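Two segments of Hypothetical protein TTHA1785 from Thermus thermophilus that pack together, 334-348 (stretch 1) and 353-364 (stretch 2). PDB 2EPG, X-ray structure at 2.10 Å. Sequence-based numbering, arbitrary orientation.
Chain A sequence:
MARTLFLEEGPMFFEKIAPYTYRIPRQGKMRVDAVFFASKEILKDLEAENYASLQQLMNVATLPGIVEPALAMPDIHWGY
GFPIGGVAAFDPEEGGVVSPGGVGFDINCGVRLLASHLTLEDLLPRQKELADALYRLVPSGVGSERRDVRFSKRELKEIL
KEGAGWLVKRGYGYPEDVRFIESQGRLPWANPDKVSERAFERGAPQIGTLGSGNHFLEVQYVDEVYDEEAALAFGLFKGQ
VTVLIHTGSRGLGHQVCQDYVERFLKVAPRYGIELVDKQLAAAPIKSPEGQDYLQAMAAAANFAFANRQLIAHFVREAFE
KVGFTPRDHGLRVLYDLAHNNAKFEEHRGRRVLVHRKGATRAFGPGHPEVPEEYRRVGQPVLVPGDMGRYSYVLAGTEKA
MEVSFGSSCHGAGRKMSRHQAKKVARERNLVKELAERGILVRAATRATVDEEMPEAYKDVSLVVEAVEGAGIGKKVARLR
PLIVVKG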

ATOM      1  N   LEU A 334       9.367  11.344   0.877  1.00 24.09           N
ATOM      2  CA  LEU A 334       9.471  11.056   2.302  1.00 22.98           C
ATOM      3  C   LEU A 334       9.469   9.530   2.363  1.00 23.62           C
ATOM      4  O   LEU A 334      10.370   8.913   2.943  1.00 24.84           O
ATOM      5  N   TYR A 335       8.458   8.919   1.754  1.00 22.58           N
ATOM      6  CA  TYR A 335       8.405   7.455   1.658  1.00 23.05           C
ATOM      7  C   TYR A 335       7.403   7.034   0.581  1.00 23.14           C
ATOM      8  O   TYR A 335       6.610   7.845   0.102  1.00 24.06           O
ATOM      9  N   ASP A 336       7.445   5.762   0.209  1.00 24.21           N
ATOM     10  CA  ASP A 336       6.531   5.202  -0.778  1.00 24.65           C
ATOM     11  C   ASP A 336       6.383   3.719  -0.425  1.00 24.44           C
ATOM     12  O   ASP A 336       7.379   2.998  -0.335  1.00 24.84           O
ATOM     13  N   LEU A 337       5.149   3.267  -0.197  1.00 23.76           N
ATOM     14  CA  LEU A 337       4.918   1.874   0.156  1.00 25.55           C
ATOM     15  C   LEU A 337       3.608   1.317  -0.382  1.00 26.64           C
ATOM     16  O   LEU A 337       2.662   2.046  -0.661  1.00 26.82           O
ATOM     17  N   ALA A 338       3.578  -0.002  -0.524  1.00 28.66           N
ATOM     18  CA  ALA A 338       2.424  -0.721  -1.033  1.00 29.12           C
ATOM     19  C   ALA A 338       1.368  -0.971   0.032  1.00 30.51           C
ATOM     20  O   ALA A 338       1.686  -1.040   1.215  1.00 31.57           O
ATOM     21  N   HIS A 339       0.119  -1.117  -0.410  1.00 32.40           N
ATOM     22  CA  HIS A 339      -1.012  -1.418   0.464  1.00 34.13           C
ATOM     23  C   HIS A 339      -1.545  -2.812   0.102  1.00 33.27           C
ATOM     24  O   HIS A 339      -2.326  -3.391   0.849  1.00 33.60           O
ATOM     25  N   ASN A 340      -1.135  -3.334  -1.062  1.00 31.50           N
ATOM     26  CA  ASN A 340      -1.520  -4.683  -1.510  1.00 30.28           C
ATOM     27  C   ASN A 340      -0.256  -5.324  -2.065  1.00 31.04           C
ATOM     28  O   ASN A 340       0.300  -4.828  -3.045  1.00 32.20           O
ATOM     29  N   ASN A 341       0.208  -6.409  -1.452  1.00 29.79           N
ATOM     30  CA  ASN A 341       1.404  -7.065  -1.948  1.00 30.55           C
ATOM     31  C   ASN A 341       1.782  -8.298  -1.141  1.00 30.04           C
ATOM     32  O   ASN A 341       1.403  -8.424   0.010  1.00 31.43           O
ATOM     33  N   ALA A 342       2.516  -9.217  -1.758  1.00 30.15           N
ATOM     34  CA  ALA A 342       3.007 -10.396  -1.053  1.00 29.40           C
ATOM     35  C   ALA A 342       4.510 -10.274  -1.236  1.00 31.71           C
ATOM     36  O   ALA A 342       4.989 -10.037  -2.347  1.00 31.37           O
ATOM     37  N   LYS A 343       5.254 -10.418  -0.149  1.00 30.88           N
ATOM     38  CA  LYS A 343       6.696 -10.270  -0.213  1.00 30.49           C
ATOM     39  C   LYS A 343       7.390 -11.286   0.652  1.00 29.36           C
ATOM     40  O   LYS A 343       6.862 -11.683   1.699  1.00 26.85           O
ATOM     41  N   PHE A 344       8.570 -11.711   0.221  1.00 26.80           N
ATOM     42  CA  PHE A 344       9.327 -12.652   1.021  1.00 28.00           C
ATOM     43  C   PHE A 344      10.080 -11.821   2.051  1.00 28.42           C
ATOM     44  O   PHE A 344      10.802 -10.894   1.704  1.00 25.52           O
ATOM     45  N   GLU A 345       9.913 -12.165   3.322  1.00 27.93           N
ATOM     46  CA  GLU A 345      10.556 -11.428   4.402  1.00 27.42           C
ATOM     47  C   GLU A 345      11.059 -12.375   5.493  1.00 28.35           C
ATOM     48  O   GLU A 345      10.653 -13.537   5.557  1.00 28.20           O
ATOM     49  N   GLU A 346      11.959 -11.868   6.330  1.00 28.08           N
ATOM     50  CA  GLU A 346      12.514 -12.628   7.443  1.00 30.11           C
ATOM     51  C   GLU A 346      11.676 -12.361   8.681  1.00 28.69           C
ATOM     52  O   GLU A 346      11.585 -11.222   9.130  1.00 25.01           O
ATOM     53  N   HIS A 347      11.070 -13.423   9.210  1.00 29.72           N
ATOM     54  CA  HIS A 347      10.239 -13.382  10.421  1.00 28.40           C
ATOM     55  C   HIS A 347      10.455 -14.721  11.129  1.00 27.99           C
ATOM     56  O   HIS A 347      10.462 -15.774  10.487  1.00 26.38           O
ATOM     57  N   ARG A 348      10.648 -14.667  12.445  1.00 30.54           N
ATOM     58  CA  ARG A 348      10.872 -15.853  13.272  1.00 30.81           C
ATOM     59  C   ARG A 348      12.107 -16.609  12.788  1.00 31.79           C
ATOM     60  O   ARG A 348      12.136 -17.843  12.771  1.00 33.88           O
ATOM     61  N   LEU A 353       6.615 -15.882   3.109  1.00 23.78           N
ATOM     62  CA  LEU A 353       5.944 -15.029   2.146  1.00 23.29           C
ATOM     63  C   LEU A 353       4.774 -14.361   2.873  1.00 22.19           C
ATOM     64  O   LEU A 353       3.852 -15.043   3.325  1.00 20.72           O
ATOM     65  N   VAL A 354       4.800 -13.035   2.958  1.00 20.87           N
ATOM     66  CA  VAL A 354       3.746 -12.304   3.654  1.00 22.07           C
ATOM     67  C   VAL A 354       2.745 -11.641   2.716  1.00 24.14           C
ATOM     68  O   VAL A 354       3.113 -10.742   1.950  1.00 22.07           O
ATOM     69  N   HIS A 355       1.486 -12.091   2.791  1.00 24.20           N
ATOM     70  CA  HIS A 355       0.405 -11.548   1.980  1.00 24.09           C
ATOM     71  C   HIS A 355      -0.187 -10.386   2.776  1.00 25.51           C
ATOM     72  O   HIS A 355      -0.519 -10.526   3.969  1.00 24.72           O
ATOM     73  N   ARG A 356      -0.326  -9.250   2.112  1.00 23.03           N
ATOM     74  CA  ARG A 356      -0.892  -8.072   2.743  1.00 24.29           C
ATOM     75  C   ARG A 356      -1.857  -7.468   1.757  1.00 23.49           C
ATOM     76  O   ARG A 356      -1.448  -7.013   0.695  1.00 24.25           O
ATOM     77  N   LYS A 357      -3.138  -7.490   2.094  1.00 25.15           N
ATOM     78  CA  LYS A 357      -4.159  -6.901   1.239  1.00 27.44           C
ATOM     79  C   LYS A 357      -4.786  -5.818   2.081  1.00 26.33           C
ATOM     80  O   LYS A 357      -5.426  -6.115   3.095  1.00 26.41           O
ATOM     81  N   GLY A 358      -4.607  -4.569   1.671  1.00 27.09           N
ATOM     82  CA  GLY A 358      -5.157  -3.464   2.441  1.00 27.83           C
ATOM     83  C   GLY A 358      -4.493  -3.365   3.805  1.00 29.71           C
ATOM     84  O   GLY A 358      -5.154  -3.187   4.828  1.00 29.99           O
ATOM     85  N   ALA A 359      -3.179  -3.519   3.819  1.00 27.37           N
ATOM     86  CA  ALA A 359      -2.398  -3.432   5.045  1.00 27.88           C
ATOM     87  C   ALA A 359      -1.007  -3.084   4.556  1.00 28.07           C
ATOM     88  O   ALA A 359      -0.670  -3.325   3.389  1.00 27.40           O
ATOM     89  N   THR A 360      -0.210  -2.507   5.438  1.00 28.35           N
ATOM     90  CA  THR A 360       1.125  -2.062   5.078  1.00 26.69           C
ATOM     91  C   THR A 360       2.238  -2.769   5.792  1.00 26.48           C
ATOM     92  O   THR A 360       2.042  -3.322   6.868  1.00 27.36           O
ATOM     93  N   ARG A 361       3.414  -2.744   5.172  1.00 25.84           N
ATOM     94  CA  ARG A 361       4.602  -3.291   5.790  1.00 25.01           C
ATOM     95  C   ARG A 361       4.909  -2.130   6.722  1.00 22.90           C
ATOM     96  O   ARG A 361       4.706  -0.973   6.354  1.00 21.13           O
ATOM     97  N   ALA A 362       5.396  -2.425   7.915  1.00 23.05           N
ATOM     98  CA  ALA A 362       5.660  -1.361   8.874  1.00 23.32           C
ATOM     99  C   ALA A 362       6.819  -1.743   9.772  1.00 24.37           C
ATOM    100  O   ALA A 362       6.634  -1.991  10.974  1.00 22.19           O
ATOM    101  N   PHE A 363       8.008  -1.810   9.176  1.00 23.62           N
ATOM    102  CA  PHE A 363       9.200  -2.166   9.913  1.00 25.43           C
ATOM    103  C   PHE A 363       9.543  -1.158  11.013  1.00 26.10           C
ATOM    104  O   PHE A 363       9.241   0.048  10.914  1.00 24.73           O
ATOM    105  N   GLY A 364      10.165  -1.666  12.073  1.00 24.80           N
ATOM    106  CA  GLY A 364      10.495  -0.819  13.205  1.00 25.98           C
ATOM    107  C   GLY A 364      11.938  -0.391  13.343  1.00 26.75           C
ATOM    108  O   GLY A 364      12.786  -0.763  12.527  1.00 26.94           O
TER

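An antiparallel β-ribbon sorts its side chains by alternation, and the rotamers then decide which partners they reach; the pairing of 340-347 with 353-357 in TTHA1785 is a compact example. Backbone hydrogen bonds set the register, Asn341 N to Arg356 O at 2.8 Å and Val354 N to Lys343 O at 2.8 Å among them. Asn340, Ala342 and Phe344 therefore share one face with Leu353, His355 and Lys357, while Asn341 and Lys343 share the other with Val354 and Arg356.

The first face is mixed: an apolar cluster of Ala342, Phe344 and Leu353 lies beside His355, Asn340 and Lys357. Leu353, with chi1 t and chi2 p, sets CD1 over the face of the Phe344 ring, 3.8 Å from its centroid, in a CH-π contact; Phe344, chi1 m, presents that face with chi2 at 95°. The same Leu353 CD1 lies 4.0 Å from Ala342 CB, whose small methyl also sits over one face of the His355 ring, 4.2 Å from His355 CD2. At the end of the ladder away from the connection between the strands, Asn340 in the m rotamer brings OD1 back toward stretch 2, where Gly358 N, just past the strand, donates to Asn340 OD1 at 2.8 Å. Gly358 has a positive phi, a conformation that by itself favours glycine.

Charge dominates the opposite face. Arg356 leaves its strand with chi1 m, then extends through t and t, so that its guanidinium meets the carboxylate of Glu345 edge-on. Glu345 is m, t with chi3 near zero, and the two groups pair in a bidentate salt bridge: Arg356 NH1 to Glu345 OE1 and Arg356 NH2 to Glu345 OE2, both 2.9 Å. His347, also m, donates from NE2 to Glu345 OE1 at 2.8 Å, and its CD2 rests 3.8 Å from Val354 CG2. The Phe363 ring, chi1 m, turns its edge to this carboxylate, with CZ 3.8 Å from Glu345 OE1.

Beyond the ribbon, Arg361 points toward stretch 1. Its t, t, p chain carries NH1 to 2.9 Å from Tyr335 OH, near the plane of the tyrosine ring, and leaves NH2 only 4.0 Å from Lys343 NZ. A water lies between these like charges and the carboxylate: it accepts from Lys343 NZ (2.8 Å) and Arg361 NH2 (3.2 Å) and donates to Glu345 OE2 (2.7 Å). Another water joins Arg356 NH2, at 3.1 Å, to Asn341 O, at 2.9 Å. Nearby, Leu337, chi1 p, places CD1 3.7 Å from Thr360 CB, and Thr360, also p, sets CG2 3.5 Å from His339 CD2.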

ATOM      1  CB  LEU A 334       8.277  11.658   3.046  1.00 21.56           C
ATOM      2  CG  LEU A 334       8.341  11.592   4.576  1.00 21.88           C
ATOM      3  CD1 LEU A 334       7.499  12.715   5.158  1.00 21.15           C
ATOM      4  CD2 LEU A 334       7.868  10.216   5.059  1.00 20.19           C
ATOM      5  CB  TYR A 335       8.015   6.797   2.996  1.00 18.49           C
ATOM      6  CG  TYR A 335       8.565   5.399   3.111  1.00 19.04           C
ATOM      7  CD1 TYR A 335       9.936   5.167   3.005  1.00 17.42           C
ATOM      8  CD2 TYR A 335       7.734   4.303   3.307  1.00 19.44           C
ATOM      9  CE1 TYR A 335      10.455   3.874   3.088  1.00 18.64           C
ATOM     10  CE2 TYR A 335       8.254   3.019   3.400  1.00 20.92           C
ATOM     11  CZ  TYR A 335       9.616   2.818   3.287  1.00 18.17           C
ATOM     12  OH  TYR A 335      10.138   1.546   3.373  1.00 20.15           O
ATOM     13  CB  ASP A 336       7.112   5.410  -2.192  1.00 24.31           C
ATOM     14  CG  ASP A 336       6.272   4.750  -3.295  1.00 25.37           C
ATOM     15  OD1 ASP A 336       6.036   5.411  -4.329  1.00 22.92           O
ATOM     16  OD2 ASP A 336       5.870   3.573  -3.149  1.00 23.47           O
ATOM     17  CB  LEU A 337       4.952   1.677   1.684  1.00 25.18           C
ATOM     18  CG  LEU A 337       3.682   2.005   2.493  1.00 25.55           C
ATOM     19  CD1 LEU A 337       3.910   1.702   3.984  1.00 22.43           C
ATOM     20  CD2 LEU A 337       3.313   3.477   2.297  1.00 20.33           C
ATOM     21  CB  ALA A 338       2.883  -2.062  -1.611  1.00 28.99           C
ATOM     22  CB  HIS A 339      -2.118  -0.353   0.321  1.00 38.31           C
ATOM     23  CG  HIS A 339      -1.848   0.904   1.095  1.00 45.21           C
ATOM     24  ND1 HIS A 339      -2.853   1.650   1.680  1.00 48.87           N
ATOM     25  CD2 HIS A 339      -0.684   1.512   1.435  1.00 46.50           C
ATOM     26  CE1 HIS A 339      -2.318   2.655   2.355  1.00 47.84           C
ATOM     27  NE2 HIS A 339      -1.004   2.593   2.224  1.00 47.42           N
ATOM     28  CB  ASN A 340      -2.564  -4.670  -2.645  1.00 31.34           C
ATOM     29  CG  ASN A 340      -3.923  -4.152  -2.210  1.00 30.78           C
ATOM     30  OD1 ASN A 340      -4.427  -4.502  -1.149  1.00 31.49           O
ATOM     31  ND2 ASN A 340      -4.532  -3.334  -3.051  1.00 33.39           N
ATOM     32  CB  ASN A 341       2.571  -6.084  -1.906  1.00 33.50           C
ATOM     33  CG  ASN A 341       3.424  -6.145  -3.148  1.00 38.29           C
ATOM     34  OD1 ASN A 341       4.425  -5.433  -3.266  1.00 41.84           O
ATOM     35  ND2 ASN A 341       3.034  -6.996  -4.090  1.00 39.33           N
ATOM     36  CB  ALA A 342       2.496 -11.678  -1.683  1.00 29.92           C
ATOM     37  CB  LYS A 343       7.091  -8.879   0.277  1.00 34.38           C
ATOM     38  CG  LYS A 343       6.291  -7.761  -0.377  1.00 38.28           C
ATOM     39  CD  LYS A 343       6.919  -6.432  -0.104  1.00 40.21           C
ATOM     40  CE  LYS A 343       8.314  -6.356  -0.690  1.00 37.95           C
ATOM     41  NZ  LYS A 343       8.972  -5.168  -0.098  1.00 37.74           N
ATOM     42  CB  PHE A 344      10.309 -13.453   0.165  1.00 27.36           C
ATOM     43  CG  PHE A 344       9.648 -14.547  -0.637  1.00 29.79           C
ATOM     44  CD1 PHE A 344       9.263 -14.329  -1.957  1.00 28.30           C
ATOM     45  CD2 PHE A 344       9.397 -15.789  -0.060  1.00 26.00           C
ATOM     46  CE1 PHE A 344       8.634 -15.349  -2.693  1.00 30.33           C
ATOM     47  CE2 PHE A 344       8.774 -16.806  -0.780  1.00 28.43           C
ATOM     48  CZ  PHE A 344       8.393 -16.589  -2.099  1.00 27.33           C
ATOM     49  CB  GLU A 345       9.558 -10.436   5.008  1.00 25.49           C
ATOM     50  CG  GLU A 345       9.031  -9.392   4.034  1.00 24.66           C
ATOM     51  CD  GLU A 345       7.958  -8.493   4.641  1.00 26.69           C
ATOM     52  OE1 GLU A 345       7.521  -8.728   5.804  1.00 24.57           O
ATOM     53  OE2 GLU A 345       7.544  -7.543   3.940  1.00 26.60           O
ATOM     54  CB  GLU A 346      13.945 -12.189   7.749  1.00 34.17           C
ATOM     55  CG  GLU A 346      14.952 -12.495   6.661  1.00 42.52           C
ATOM     56  CD  GLU A 346      15.158 -13.986   6.470  1.00 46.29           C
ATOM     57  OE1 GLU A 346      15.086 -14.434   5.298  1.00 48.27           O
ATOM     58  OE2 GLU A 346      15.391 -14.696   7.487  1.00 46.76           O
ATOM     59  CB  HIS A 347       8.756 -13.238  10.076  1.00 25.45           C
ATOM     60  CG  HIS A 347       8.409 -11.951   9.397  1.00 26.11           C
ATOM     61  ND1 HIS A 347       8.349 -10.743  10.064  1.00 25.28           N
ATOM     62  CD2 HIS A 347       8.093 -11.684   8.107  1.00 22.43           C
ATOM     63  CE1 HIS A 347       8.010  -9.791   9.213  1.00 23.58           C
ATOM     64  NE2 HIS A 347       7.848 -10.336   8.019  1.00 22.97           N
ATOM     65  CB  ARG A 348       9.650 -16.759  13.207  1.00 31.40           C
ATOM     66  CG  ARG A 348       8.328 -16.015  13.306  1.00 33.88           C
ATOM     67  CD  ARG A 348       7.629 -16.274  14.620  1.00 31.46           C
ATOM     68  NE  ARG A 348       6.457 -15.426  14.785  1.00 29.78           N
ATOM     69  CZ  ARG A 348       5.207 -15.847  14.641  1.00 30.97           C
ATOM     70  NH1 ARG A 348       4.205 -14.995  14.815  1.00 29.55           N
ATOM     71  NH2 ARG A 348       4.958 -17.112  14.323  1.00 26.33           N
ATOM     72  CB  LEU A 353       5.412 -15.857   0.973  1.00 24.35           C
ATOM     73  CG  LEU A 353       4.597 -15.053  -0.044  1.00 24.89           C
ATOM     74  CD1 LEU A 353       5.520 -14.104  -0.786  1.00 23.30           C
ATOM     75  CD2 LEU A 353       3.890 -16.011  -1.014  1.00 25.17           C
ATOM     76  CB  VAL A 354       4.347 -11.207   4.566  1.00 23.24           C
ATOM     77  CG1 VAL A 354       3.233 -10.534   5.396  1.00 22.80           C
ATOM     78  CG2 VAL A 354       5.409 -11.818   5.470  1.00 22.19           C
ATOM     79  CB  HIS A 355      -0.732 -12.566   1.758  1.00 26.51           C
ATOM     80  CG  HIS A 355      -0.379 -13.729   0.879  1.00 27.90           C
ATOM     81  ND1 HIS A 355       0.414 -14.775   1.302  1.00 27.46           N
ATOM     82  CD2 HIS A 355      -0.764 -14.032  -0.386  1.00 26.73           C
ATOM     83  CE1 HIS A 355       0.497 -15.676   0.335  1.00 30.50           C
ATOM     84  NE2 HIS A 355      -0.210 -15.250  -0.698  1.00 27.17           N
ATOM     85  CB  ARG A 356       0.197  -7.036   3.087  1.00 20.84           C
ATOM     86  CG  ARG A 356       1.224  -7.469   4.157  1.00 22.70           C
ATOM     87  CD  ARG A 356       2.021  -6.259   4.700  1.00 22.01           C
ATOM     88  NE  ARG A 356       3.005  -6.628   5.715  1.00 24.33           N
ATOM     89  CZ  ARG A 356       4.254  -7.016   5.455  1.00 23.34           C
ATOM     90  NH1 ARG A 356       5.068  -7.337   6.451  1.00 21.48           N
ATOM     91  NH2 ARG A 356       4.699  -7.085   4.203  1.00 24.81           N
ATOM     92  CB  LYS A 357      -5.244  -7.911   0.849  1.00 28.49           C
ATOM     93  CG  LYS A 357      -6.157  -7.363  -0.257  1.00 32.18           C
ATOM     94  CD  LYS A 357      -7.572  -7.934  -0.256  1.00 33.19           C
ATOM     95  CE  LYS A 357      -7.609  -9.438  -0.204  1.00 32.27           C
ATOM     96  NZ  LYS A 357      -8.965  -9.980  -0.482  1.00 33.51           N
ATOM     97  CB  ALA A 359      -2.394  -4.763   5.788  1.00 24.23           C
ATOM     98  CB  THR A 360       1.311  -0.560   5.406  1.00 28.15           C
ATOM     99  OG1 THR A 360       0.964  -0.331   6.783  1.00 25.25           O
ATOM    100  CG2 THR A 360       0.441   0.308   4.510  1.00 24.58           C
ATOM    101  CB  ARG A 361       5.752  -3.455   4.791  1.00 24.45           C
ATOM    102  CG  ARG A 361       6.928  -4.222   5.366  1.00 25.28           C
ATOM    103  CD  ARG A 361       8.163  -4.157   4.466  1.00 28.42           C
ATOM    104  NE  ARG A 361       8.770  -2.831   4.469  1.00 28.19           N
ATOM    105  CZ  ARG A 361       9.923  -2.542   3.870  1.00 31.24           C
ATOM    106  NH1 ARG A 361      10.417  -1.311   3.919  1.00 30.00           N
ATOM    107  NH2 ARG A 361      10.581  -3.484   3.213  1.00 28.67           N
ATOM    108  CB  ALA A 362       4.403  -1.112   9.701  1.00 23.74           C
ATOM    109  CB  PHE A 363      10.367  -2.365   8.946  1.00 26.92           C
ATOM    110  CG  PHE A 363      10.284  -3.654   8.159  1.00 27.92           C
ATOM    111  CD1 PHE A 363      11.163  -3.904   7.111  1.00 27.83           C
ATOM    112  CD2 PHE A 363       9.306  -4.607   8.459  1.00 29.84           C
ATOM    113  CE1 PHE A 363      11.074  -5.083   6.372  1.00 30.83           C
ATOM    114  CE2 PHE A 363       9.201  -5.797   7.731  1.00 30.29           C
ATOM    115  CZ  PHE A 363      10.089  -6.037   6.679  1.00 31.35           C
TER
HETATM  116  O   HOH W   1       3.696  -2.044   2.254  1.00 29.01           O
HETATM  117  O   HOH W   2       1.632  -3.953   1.517  1.00 33.27           O
HETATM  118  O   HOH W   3       3.124  -6.672   1.581  1.00 43.50           O
HETATM  119  O   HOH W   4       9.362  -6.277   2.393  1.00 24.83           O